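Local coordinates for protein UDP-glucose 4-epimerase (Brucella ovis, PDB 4WOK) that probably interconverts UDP-glucose and UDP-galactose by inverting the configuration at C4 of the sugar, with a tightly held NAD as redox cofactor, at residues A204-A209 and R282-V286; E216-Y222 and V286-R292. The protein carries 2 engineered substitutions. All blocks are in the same frame, centred on the assembly; numbering follows the deposited sequence.

Interactions 1 and 2 are neighbours in the C-terminal part of the epimerase, their centres about 16 Å apart. Helix 200-209 leads into strand 215-218, while the loop at 282-286 leads into strand 286-289; the same two chain regions therefore meet first as helix against loop and then as strand against strand. V286 ends one segment and begins the other, but makes contact only in interaction 2. Helix 269-280 lies against both contacts, touching V284, V286, V217 and M288. The contact centres are about 24 and 25 Å from the centre of the chain, on the same side. Helix 200-209 begins just after the zinc ligand H199, and the side chain of A204 is about 12 Å from the zinc ion.

Interaction 1 (A204-A209 and R282-V286); sequences AMMAAA and RSVPV
Helix 200-209 offers a row of alanines to an extended, irregular segment, R282-V286, which approaches most closely where the CA atoms of A208 and V284 are 4.2 Å apart. R282 starts the contact with its CA-to-CB bond directed toward the helix. Its m, t, p rotamer lays one guanidinium face over A208 O and A209 C, NE lying 3.4 Å from A208 O at an angle too poor for a hydrogen bond. The CA-to-CB bond of S283 points away, and its carbonyl makes the contact: S283 O accepts a CA-H...O contact from A208 CA (3.4 Å), and a water donates to both A208 O (2.7 Å) and S283 O (3.0 Å). V284, with chi1 t, sets CG2 3.9 Å from A208 CB and CG1 4.2 Å from both A204 CB and A207 CB; it also touches V273 and I276 of helix 269-280, which places it between the two helices. P285 centres an inverse gamma turn, closed by a weak bond from V286 N to V284 O (2.8 Å), and its CD lies 3.7 Å from A207 CB and 3.3 Å from A207 O. Backbone bonding of P285 to L215 then carries the chain into the parallel strand pair. With small methyl groups on the helix and no direct hydrogen bond across the contact, the segments are joined by close apolar packing, a CH...O contact and one bridging water.

Interaction 2 (E216-Y222 and V286-R292); sequences EVYGDDY and VAMRARR
Two salt bridges link the segments. D221 and R291 form a bidentate pair, R291 NE to D221 OD1 at 3.0 Å and R291 NH2 to D221 OD2 at 2.9 Å; within the paired strands, R289 NE donates to E216 OE2 (3.1 Å). The backbones run parallel, with E216, V217 and Y218 in register with A287, M288 and R289; the D221-R291 pair lies beyond the strands. V217 N donates to A287 O (2.9 Å), R289 N to V217 O (2.8 Å), and G219 N more weakly to R289 O (2.8 Å). Also beyond them, a water donates to Y222 OH (2.8 Å) and accepts from R292 N (2.8 Å), while that hydroxyl is also hydrogen-bonded to D295.

The Y218 ring (chi1 m) takes a cation-pi contact from R292, whose CZ lies 4.1 Å from the ring centroid, almost on the normal. R291 reaches over the Y222 ring, its CD 3.5 Å from the centroid in a CH-pi contact. At G219 (phi 112°, psi 128°) the chains close to a CA-CA distance of 3.7 Å from R291, where a CB would clash with R291 CB. E216, Y218, A287 and R289 share one face of the sheet. On the other face, V217 CG1 meets M288 SD (3.6 Å); V217 CG2 also meets V286 CG1 (3.8 Å), and helix 269-280 covers them through I269, V273 and R270. With strand axes 4.6 Å apart and crossing at -31°, this is a twisted two-stranded parallel sheet backed by a helix, separate from the seven-stranded Rossmann sheet and belonging to the C-terminal part of the epimerase fold.

Interaction 1 (A204-A209 and R282-V286)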
loop_
_atom_site.group_PDB
_atom_site.type_symbol
_atom_site.label_atom_id
_atom_site.label_comp_id
_atom_site.label_asym_id
_atom_site.label_seq_id
_atom_site.Cartn_x
_atom_site.Cartn_y
_atom_site.Cartn_z
ATOM N N ALA A 204 11.757 -3.035 -13.005
ATOM C CA ALA A 204 11.881 -2.789 -14.443
ATOM C C ALA A 204 12.734 -1.541 -14.699
ATOM O O ALA A 204 13.554 -1.510 -15.619
ATOM C CB ALA A 204 10.508 -2.650 -15.086
ATOM N N MET A 205 12.557 -0.520 -13.864
ATOM C CA MET A 205 13.314 0.721 -14.017
ATOM C C MET A 205 14.781 0.540 -13.656
ATOM O O MET A 205 15.676 1.044 -14.349
ATOM C CB MET A 205 12.702 1.836 -13.161
ATOM C CG MET A 205 11.399 2.336 -13.717
ATOM S SD MET A 205 10.605 3.584 -12.694
ATOM C CE MET A 205 9.266 4.030 -13.801
ATOM N N MET A 206 15.025 -0.167 -12.564
ATOM C CA MET A 206 16.385 -0.474 -12.158
ATOM C C MET A 206 17.107 -1.225 -13.271
ATOM O O MET A 206 18.271 -0.952 -13.548
ATOM C CB MET A 206 16.390 -1.294 -10.871
ATOM C CG MET A 206 15.955 -0.493 -9.631
ATOM S SD MET A 206 15.590 -1.571 -8.230
ATOM C CE MET A 206 17.233 -2.180 -7.850
ATOM N N ALA A 207 16.402 -2.150 -13.911
ATOM C CA ALA A 207 16.991 -2.940 -14.995
ATOM C C ALA A 207 17.304 -2.037 -16.198
ATOM O O ALA A 207 18.387 -2.103 -16.765
ATOM C CB ALA A 207 16.064 -4.066 -15.392
ATOM N N ALA A 208 16.361 -1.173 -16.563
ATOM C CA ALA A 208 16.588 -0.223 -17.655
ATOM C C ALA A 208 17.764 0.695 -17.322
ATOM O O ALA A 208 18.526 1.088 -18.194
ATOM C CB ALA A 208 15.333 0.590 -17.928
ATOM N N ALA A 209 17.924 1.004 -16.040
ATOM C CA ALA A 209 18.985 1.903 -15.596
ATOM C C ALA A 209 20.334 1.211 -15.405
ATOM O O ALA A 209 21.350 1.879 -15.222
ATOM C CB ALA A 209 18.576 2.582 -14.301
ATOM N N ARG A 282 15.511 4.592 -22.328
ATOM C CA ARG A 282 16.305 3.412 -22.029
ATOM C C ARG A 282 15.405 2.191 -21.978
ATOM O O ARG A 282 14.379 2.201 -21.310
ATOM C CB ARG A 282 17.065 3.607 -20.723
ATOM C CG ARG A 282 17.953 4.835 -20.773
ATOM C CD ARG A 282 18.900 4.906 -19.600
ATOM N NE ARG A 282 19.893 3.837 -19.641
ATOM C CZ ARG A 282 20.922 3.751 -18.805
ATOM N NH1 ARG A 282 21.092 4.679 -17.870
ATOM N NH2 ARG A 282 21.779 2.741 -18.901
ATOM N N SER A 283 15.775 1.147 -22.708
ATOM C CA SER A 283 14.951 -0.053 -22.767
ATOM C C SER A 283 15.165 -0.941 -21.547
ATOM O O SER A 283 16.248 -0.957 -20.958
ATOM C CB SER A 283 15.243 -0.852 -24.033
ATOM O OG SER A 283 16.539 -1.414 -23.973
ATOM N N VAL A 284 14.126 -1.684 -21.184
ATOM C CA VAL A 284 14.210 -2.656 -20.097
ATOM C C VAL A 284 14.736 -3.983 -20.637
ATOM O O VAL A 284 14.155 -4.534 -21.562
ATOM C CB VAL A 284 12.842 -2.882 -19.438
ATOM C CG1 VAL A 284 12.965 -3.868 -18.277
ATOM C CG2 VAL A 284 12.251 -1.562 -18.972
ATOM N N PRO A 285 15.842 -4.495 -20.073
ATOM C CA PRO A 285 16.411 -5.742 -20.608
ATOM C C PRO A 285 15.633 -6.987 -20.164
ATOM O O PRO A 285 16.077 -7.726 -19.290
ATOM C CB PRO A 285 17.833 -5.745 -20.046
ATOM C CG PRO A 285 17.714 -4.969 -18.753
ATOM C CD PRO A 285 16.721 -3.871 -19.070
ATOM N N VAL A 286 14.482 -7.210 -20.793
ATOM C CA VAL A 286 13.583 -8.294 -20.432
ATOM C C VAL A 286 14.138 -9.669 -20.777
ATOM O O VAL A 286 14.665 -9.889 -21.861
ATOM C CB VAL A 286 12.218 -8.132 -21.122
ATOM C CG1 VAL A 286 11.329 -9.338 -20.854
ATOM C CG2 VAL A 286 11.543 -6.865 -20.635
HETATM O O HOH W 1 18.905 0.415 -20.739
#

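Interaction 2 (E216-Y222 and V286-R292)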
loop_
_atom_site.group_PDB
_atom_site.type_symbol
_atom_site.label_atom_id
_atom_site.label_comp_id
_atom_site.label_asym_id
_atom_site.label_seq_id
_atom_site.Cartn_x
_atom_site.Cartn_y
_atom_site.Cartn_z
ATOM N N GLU A 216 13.422 -10.530 -15.312
ATOM C CA GLU A 216 12.782 -11.780 -15.674
ATOM C C GLU A 216 11.272 -11.585 -15.665
ATOM O O GLU A 216 10.705 -11.126 -14.679
ATOM C CB GLU A 216 13.206 -12.908 -14.727
ATOM C CG GLU A 216 14.550 -13.532 -15.086
ATOM C CD GLU A 216 14.934 -14.687 -14.174
ATOM O OE1 GLU A 216 14.507 -14.686 -12.998
ATOM O OE2 GLU A 216 15.662 -15.593 -14.638
ATOM N N VAL A 217 10.634 -11.917 -16.780
ATOM C CA VAL A 217 9.191 -11.788 -16.924
ATOM C C VAL A 217 8.614 -13.159 -17.223
ATOM O O VAL A 217 9.021 -13.812 -18.178
ATOM C CB VAL A 217 8.808 -10.803 -18.051
ATOM C CG1 VAL A 217 7.320 -10.897 -18.364
ATOM C CG2 VAL A 217 9.205 -9.383 -17.672
ATOM N N TYR A 218 7.667 -13.598 -16.401
ATOM C CA TYR A 218 7.166 -14.965 -16.508
ATOM C C TYR A 218 5.891 -15.069 -17.347
ATOM O O TYR A 218 4.778 -14.971 -16.830
ATOM C CB TYR A 218 6.956 -15.545 -15.103
ATOM C CG TYR A 218 8.277 -15.858 -14.428
ATOM C CD1 TYR A 218 8.929 -17.060 -14.677
ATOM C CD2 TYR A 218 8.891 -14.939 -13.584
ATOM C CE1 TYR A 218 10.145 -17.356 -14.089
ATOM C CE2 TYR A 218 10.118 -15.226 -12.987
ATOM C CZ TYR A 218 10.736 -16.442 -13.251
ATOM O OH TYR A 218 11.949 -16.760 -12.677
ATOM N N GLY A 219 6.073 -15.249 -18.651
ATOM C CA GLY A 219 4.965 -15.519 -19.549
ATOM C C GLY A 219 4.637 -14.415 -20.539
ATOM O O GLY A 219 4.444 -13.253 -20.166
ATOM N N ASP A 220 4.573 -14.788 -21.812
ATOM C CA ASP A 220 4.142 -13.876 -22.862
ATOM C C ASP A 220 2.966 -14.470 -23.630
ATOM O O ASP A 220 2.568 -13.949 -24.675
ATOM C CB ASP A 220 5.299 -13.547 -23.824
ATOM C CG ASP A 220 5.935 -14.787 -24.448
ATOM O OD1 ASP A 220 5.472 -15.917 -24.183
ATOM O OD2 ASP A 220 6.906 -14.624 -25.221
ATOM N N ASP A 221 2.411 -15.560 -23.102
ATOM C CA ASP A 221 1.303 -16.244 -23.763
ATOM C C ASP A 221 0.041 -16.299 -22.892
ATOM O O ASP A 221 -0.769 -17.215 -23.023
ATOM C CB ASP A 221 1.716 -17.664 -24.186
ATOM C CG ASP A 221 2.005 -18.579 -22.999
ATOM O OD1 ASP A 221 2.575 -18.109 -21.988
ATOM O OD2 ASP A 221 1.668 -19.780 -23.087
ATOM N N TYR A 222 -0.124 -15.313 -22.014
ATOM C CA TYR A 222 -1.379 -15.146 -21.282
ATOM C C TYR A 222 -2.534 -14.843 -22.234
ATOM O O TYR A 222 -2.311 -14.385 -23.356
ATOM C CB TYR A 222 -1.278 -14.004 -20.271
ATOM C CG TYR A 222 -0.396 -14.240 -19.072
ATOM C CD1 TYR A 222 0.957 -13.941 -19.109
ATOM C CD2 TYR A 222 -0.931 -14.712 -17.882
ATOM C CE1 TYR A 222 1.764 -14.130 -17.992
ATOM C CE2 TYR A 222 -0.139 -14.904 -16.762
ATOM C CZ TYR A 222 1.207 -14.615 -16.821
ATOM O OH TYR A 222 1.989 -14.807 -15.702
ATOM N N VAL A 286 14.482 -7.210 -20.793
ATOM C CA VAL A 286 13.583 -8.294 -20.432
ATOM C C VAL A 286 14.138 -9.669 -20.777
ATOM O O VAL A 286 14.665 -9.889 -21.861
ATOM C CB VAL A 286 12.218 -8.132 -21.122
ATOM C CG1 VAL A 286 11.329 -9.338 -20.854
ATOM C CG2 VAL A 286 11.543 -6.865 -20.635
ATOM N N ALA A 287 14.029 -10.585 -19.823
ATOM C CA ALA A 287 14.287 -11.990 -20.081
ATOM C C ALA A 287 12.970 -12.726 -19.937
ATOM O O ALA A 287 12.488 -12.938 -18.825
ATOM C CB ALA A 287 15.326 -12.536 -19.121
ATOM N N MET A 288 12.377 -13.084 -21.063
ATOM C CA MET A 288 11.083 -13.740 -21.068
ATOM C C MET A 288 11.225 -15.216 -20.709
ATOM O O MET A 288 11.946 -15.960 -21.374
ATOM C CB MET A 288 10.416 -13.579 -22.435
ATOM C CG MET A 288 8.929 -13.863 -22.431
ATOM S SD MET A 288 8.015 -12.755 -21.340
ATOM C CE MET A 288 8.046 -11.229 -22.286
ATOM N N ARG A 289 10.547 -15.618 -19.640
ATOM C CA ARG A 289 10.545 -16.992 -19.147
ATOM C C ARG A 289 9.166 -17.621 -19.311
ATOM O O ARG A 289 8.178 -16.915 -19.534
ATOM C CB ARG A 289 10.951 -17.038 -17.673
ATOM C CG ARG A 289 12.272 -16.369 -17.362
ATOM C CD ARG A 289 13.429 -17.339 -17.497
ATOM N NE ARG A 289 13.974 -17.717 -16.195
ATOM C CZ ARG A 289 13.696 -18.853 -15.566
ATOM N NH1 ARG A 289 14.243 -19.103 -14.381
ATOM N NH2 ARG A 289 12.878 -19.742 -16.117
ATOM N N ALA A 290 9.099 -18.939 -19.163
ATOM C CA ALA A 290 7.841 -19.662 -19.271
ATOM C C ALA A 290 6.824 -19.189 -18.234
ATOM O O ALA A 290 7.159 -18.955 -17.070
ATOM C CB ALA A 290 8.080 -21.160 -19.128
ATOM N N ARG A 291 5.580 -19.043 -18.674
ATOM C CA ARG A 291 4.489 -18.713 -17.769
ATOM C C ARG A 291 4.320 -19.823 -16.742
ATOM O O ARG A 291 4.415 -21.004 -17.074
ATOM C CB ARG A 291 3.195 -18.502 -18.554
ATOM C CG ARG A 291 1.970 -18.227 -17.701
ATOM C CD ARG A 291 0.794 -17.829 -18.575
ATOM N NE ARG A 291 0.674 -18.701 -19.741
ATOM C CZ ARG A 291 0.028 -19.862 -19.734
ATOM N NH1 ARG A 291 -0.554 -20.285 -18.620
ATOM N NH2 ARG A 291 -0.037 -20.602 -20.832
ATOM N N ARG A 292 4.095 -19.438 -15.493
ATOM C CA ARG A 292 3.797 -20.400 -14.434
ATOM C C ARG A 292 2.330 -20.809 -14.497
ATOM O O ARG A 292 1.446 -19.953 -14.530
ATOM C CB ARG A 292 4.130 -19.813 -13.060
ATOM C CG ARG A 292 5.596 -19.439 -12.906
ATOM C CD ARG A 292 5.877 -18.731 -11.587
ATOM N NE ARG A 292 7.304 -18.462 -11.426
ATOM C CZ ARG A 292 7.827 -17.743 -10.437
ATOM N NH1 ARG A 292 7.039 -17.210 -9.512
ATOM N NH2 ARG A 292 9.140 -17.556 -10.375
HETATM O O HOH W 2 3.576 -16.813 -14.583
#